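Local coordinates for protein oxalate biosynthetic component 1 (Burkholderia thailandensis, PDB 5IKY) that produces oxalate in quorum sensing-dependent oxalogenesis, as a bifunctional enzyme that combines a serine hydrolase of the alpha/beta-hydrolase type with a lyase activity, at residues 51-62 with 183-194. Numbering follows the deposited sequence.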
# COMPACT_ATOMS: atom_id res chain seq x y z
N GLY A 51 -32.98 -17.42 6.37
CA GLY A 51 -33.40 -16.48 5.34
C GLY A 51 -34.26 -17.04 4.23
O GLY A 51 -34.85 -16.29 3.46
N TRP A 52 -34.33 -18.37 4.13
CA TRP A 52 -35.12 -19.00 3.07
C TRP A 52 -36.61 -18.74 3.26
O TRP A 52 -37.14 -18.88 4.36
CB TRP A 52 -34.85 -20.50 3.02
CG TRP A 52 -33.49 -20.83 2.50
CD1 TRP A 52 -32.31 -20.78 3.20
CD2 TRP A 52 -33.15 -21.27 1.18
NE1 TRP A 52 -31.27 -21.15 2.39
CE2 TRP A 52 -31.75 -21.46 1.15
CE3 TRP A 52 -33.89 -21.52 0.02
CZ2 TRP A 52 -31.08 -21.88 0.00
CZ3 TRP A 52 -33.22 -21.94 -1.12
CH2 TRP A 52 -31.83 -22.12 -1.12
N GLU A 53 -37.27 -18.34 2.18
CA GLU A 53 -38.70 -18.03 2.22
C GLU A 53 -39.49 -18.95 1.29
O GLU A 53 -39.13 -19.11 0.12
CB GLU A 53 -38.94 -16.57 1.83
CG GLU A 53 -38.32 -15.56 2.78
CD GLU A 53 -38.54 -14.13 2.33
OE1 GLU A 53 -39.13 -13.93 1.25
OE2 GLU A 53 -38.13 -13.20 3.07
N ALA A 54 -40.55 -19.54 1.81
CA ALA A 54 -41.45 -20.34 0.99
C ALA A 54 -42.09 -19.44 -0.06
O ALA A 54 -42.42 -18.29 0.21
CB ALA A 54 -42.52 -21.00 1.85
N VAL A 55 -42.25 -19.98 -1.27
CA VAL A 55 -42.68 -19.16 -2.39
C VAL A 55 -43.51 -20.00 -3.36
O VAL A 55 -43.19 -21.16 -3.63
CB VAL A 55 -41.45 -18.52 -3.10
CG1 VAL A 55 -40.60 -19.58 -3.80
CG2 VAL A 55 -41.88 -17.43 -4.06
N PRO A 56 -44.62 -19.44 -3.87
CA PRO A 56 -45.48 -20.17 -4.81
C PRO A 56 -44.84 -20.34 -6.19
O PRO A 56 -43.76 -19.81 -6.45
CB PRO A 56 -46.73 -19.30 -4.90
CG PRO A 56 -46.27 -17.93 -4.52
CD PRO A 56 -45.22 -18.15 -3.48
N ALA A 57 -45.52 -21.08 -7.06
CA ALA A 57 -45.06 -21.25 -8.44
C ALA A 57 -45.10 -19.93 -9.19
O ALA A 57 -45.77 -18.98 -8.76
CB ALA A 57 -45.90 -22.29 -9.15
N GLY A 58 -44.39 -19.85 -10.31
CA GLY A 58 -44.39 -18.65 -11.12
C GLY A 58 -43.04 -17.97 -11.25
O GLY A 58 -42.90 -17.02 -12.03
N GLY A 59 -42.06 -18.43 -10.48
CA GLY A 59 -40.72 -17.88 -10.54
C GLY A 59 -39.88 -18.50 -11.64
O GLY A 59 -40.19 -19.58 -12.12
N ILE A 60 -38.81 -17.80 -12.04
CA ILE A 60 -37.93 -18.31 -13.09
C ILE A 60 -36.54 -18.63 -12.54
O ILE A 60 -36.10 -18.04 -11.55
CB ILE A 60 -37.79 -17.30 -14.24
CG1 ILE A 60 -37.17 -16.00 -13.75
CG2 ILE A 60 -39.14 -17.04 -14.89
CD1 ILE A 60 -37.02 -14.95 -14.82
N VAL A 61 -35.85 -19.57 -13.18
CA VAL A 61 -34.53 -19.99 -12.73
C VAL A 61 -33.56 -20.21 -13.89
O VAL A 61 -33.96 -20.59 -14.99
CB VAL A 61 -34.62 -21.28 -11.88
CG1 VAL A 61 -34.86 -22.50 -12.75
CG2 VAL A 61 -33.36 -21.46 -11.04
N ARG A 62 -32.29 -19.92 -13.63
CA ARG A 62 -31.21 -20.25 -14.56
C ARG A 62 -30.21 -21.14 -13.84
O ARG A 62 -29.36 -20.65 -13.09
CB ARG A 62 -30.53 -18.98 -15.08
CG ARG A 62 -29.36 -19.23 -16.02
CD ARG A 62 -29.82 -19.75 -17.38
NE ARG A 62 -28.70 -19.91 -18.31
CZ ARG A 62 -28.12 -21.07 -18.59
NH1 ARG A 62 -28.57 -22.19 -18.02
NH2 ARG A 62 -27.11 -21.12 -19.44
N GLY A 183 -32.12 -19.54 -21.65
CA GLY A 183 -32.00 -20.67 -20.74
C GLY A 183 -32.80 -20.62 -19.45
O GLY A 183 -32.89 -21.63 -18.75
N TRP A 184 -33.37 -19.47 -19.12
CA TRP A 184 -34.20 -19.36 -17.93
C TRP A 184 -35.52 -20.10 -18.15
O TRP A 184 -36.00 -20.20 -19.27
CB TRP A 184 -34.49 -17.89 -17.58
CG TRP A 184 -33.28 -17.07 -17.23
CD1 TRP A 184 -32.24 -16.76 -18.05
CD2 TRP A 184 -33.02 -16.42 -15.98
NE1 TRP A 184 -31.33 -15.97 -17.38
CE2 TRP A 184 -31.79 -15.75 -16.11
CE3 TRP A 184 -33.70 -16.36 -14.76
CZ2 TRP A 184 -31.23 -15.02 -15.07
CZ3 TRP A 184 -33.14 -15.63 -13.73
CH2 TRP A 184 -31.92 -14.97 -13.88
N ARG A 185 -36.10 -20.62 -17.07
CA ARG A 185 -37.35 -21.36 -17.19
C ARG A 185 -38.20 -21.30 -15.92
O ARG A 185 -37.69 -21.01 -14.83
CB ARG A 185 -37.05 -22.82 -17.55
CG ARG A 185 -36.39 -23.63 -16.45
CD ARG A 185 -35.71 -24.86 -17.02
NE ARG A 185 -36.34 -25.31 -18.25
CZ ARG A 185 -35.81 -26.19 -19.09
NH1 ARG A 185 -36.46 -26.55 -20.19
NH2 ARG A 185 -34.62 -26.73 -18.82
N MET A 186 -39.49 -21.57 -16.07
CA MET A 186 -40.46 -21.47 -14.98
C MET A 186 -40.27 -22.56 -13.93
O MET A 186 -39.85 -23.67 -14.24
CB MET A 186 -41.88 -21.53 -15.53
CG MET A 186 -42.21 -20.44 -16.55
SD MET A 186 -42.30 -18.80 -15.80
CE MET A 186 -43.63 -19.03 -14.63
N CYS A 187 -40.61 -22.23 -12.68
CA CYS A 187 -40.48 -23.17 -11.58
C CYS A 187 -41.81 -23.39 -10.88
O CYS A 187 -42.75 -22.61 -11.05
CB CYS A 187 -39.45 -22.67 -10.55
SG CYS A 187 -38.02 -21.85 -11.26
N GLY A 188 -41.88 -24.45 -10.08
CA GLY A 188 -43.04 -24.68 -9.24
C GLY A 188 -42.87 -23.99 -7.91
O GLY A 188 -42.05 -23.08 -7.77
N ALA A 189 -43.64 -24.41 -6.91
CA ALA A 189 -43.50 -23.88 -5.57
C ALA A 189 -42.24 -24.44 -4.92
O ALA A 189 -41.70 -25.45 -5.37
CB ALA A 189 -44.72 -24.19 -4.73
N GLY A 190 -41.77 -23.79 -3.86
CA GLY A 190 -40.58 -24.23 -3.16
C GLY A 190 -40.02 -23.15 -2.25
O GLY A 190 -40.73 -22.23 -1.86
N HIS A 191 -38.74 -23.27 -1.92
CA HIS A 191 -38.10 -22.28 -1.06
C HIS A 191 -37.02 -21.50 -1.80
O HIS A 191 -36.40 -21.99 -2.74
CB HIS A 191 -37.51 -22.95 0.18
CG HIS A 191 -38.47 -23.06 1.32
ND1 HIS A 191 -39.39 -24.09 1.42
CD2 HIS A 191 -38.67 -22.27 2.40
CE1 HIS A 191 -40.11 -23.92 2.52
NE2 HIS A 191 -39.69 -22.83 3.13
N TRP A 192 -36.80 -20.27 -1.35
CA TRP A 192 -35.99 -19.30 -2.06
C TRP A 192 -35.09 -18.55 -1.09
O TRP A 192 -35.50 -18.25 0.03
CB TRP A 192 -36.92 -18.34 -2.81
CG TRP A 192 -36.28 -17.10 -3.34
CD1 TRP A 192 -35.09 -16.99 -3.99
CD2 TRP A 192 -36.83 -15.78 -3.28
NE1 TRP A 192 -34.86 -15.68 -4.34
CE2 TRP A 192 -35.91 -14.92 -3.92
CE3 TRP A 192 -38.00 -15.24 -2.75
CZ2 TRP A 192 -36.13 -13.55 -4.04
CZ3 TRP A 192 -38.22 -13.88 -2.88
CH2 TRP A 192 -37.29 -13.05 -3.51
N GLN A 193 -33.87 -18.25 -1.51
CA GLN A 193 -32.95 -17.46 -0.71
C GLN A 193 -32.77 -16.07 -1.31
O GLN A 193 -31.98 -15.88 -2.24
CB GLN A 193 -31.59 -18.17 -0.57
CG GLN A 193 -30.48 -17.33 0.07
CD GLN A 193 -30.81 -16.86 1.47
OE1 GLN A 193 -31.42 -15.81 1.66
NE2 GLN A 193 -30.40 -17.64 2.47
N PRO A 194 -33.51 -15.08 -0.79
CA PRO A 194 -33.46 -13.69 -1.27
C PRO A 194 -32.12 -13.02 -0.97
O PRO A 194 -31.73 -12.08 -1.67
CB PRO A 194 -34.59 -13.00 -0.48
CG PRO A 194 -35.43 -14.12 0.07
CD PRO A 194 -34.48 -15.25 0.30
O HOH W 1 -28.25 -19.72 2.09
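Trp-52 and Gln-193 make one of the two tight ends of this contact: CB of Gln-193 sits squarely over the indole, 3.7 Å from the centroid of its six-membered ring in a CH-pi contact. Gln-193 CG is anti to the backbone N (chi1 171°) and the chain then bends, which brings the amide beside the indole N-H; a water accepts from NE2 and, weakly, from Trp-52 NE1. Gly-195 N donates to OE1 and NE2 donates to Asn-50 O. The other end repeats the scheme, with Arg-62 CB lying 3.7 Å from the centroid of the five-membered ring of Trp-184, while NH2 of its guanidinium donates to Pro-107 O. Between these ends run two short antiparallel ladders, Glu-53 to Val-55 on Trp-192 to Gly-190 and Ile-60 to Val-61 on Met-186 to Arg-185. Each belongs to a different three-stranded sheet, completed by strands 26-28 and 156-160 respectively, and the register slips by one residue at the bend. Cys-187 SG packs inside that bend, 3.5 Å from Val-61 CB, with Phe-26 and Tyr-159 also touching its side chain. The outer side is looser: Pro-56 and Ala-57 are exposed, Gly-58 N makes a long but nearly straight hydrogen bond (3.3 Å, 172°) to Cys-187 O, and solvent-exposed Met-186 curls its CE back to Gly-58 O, 3.4 Å away.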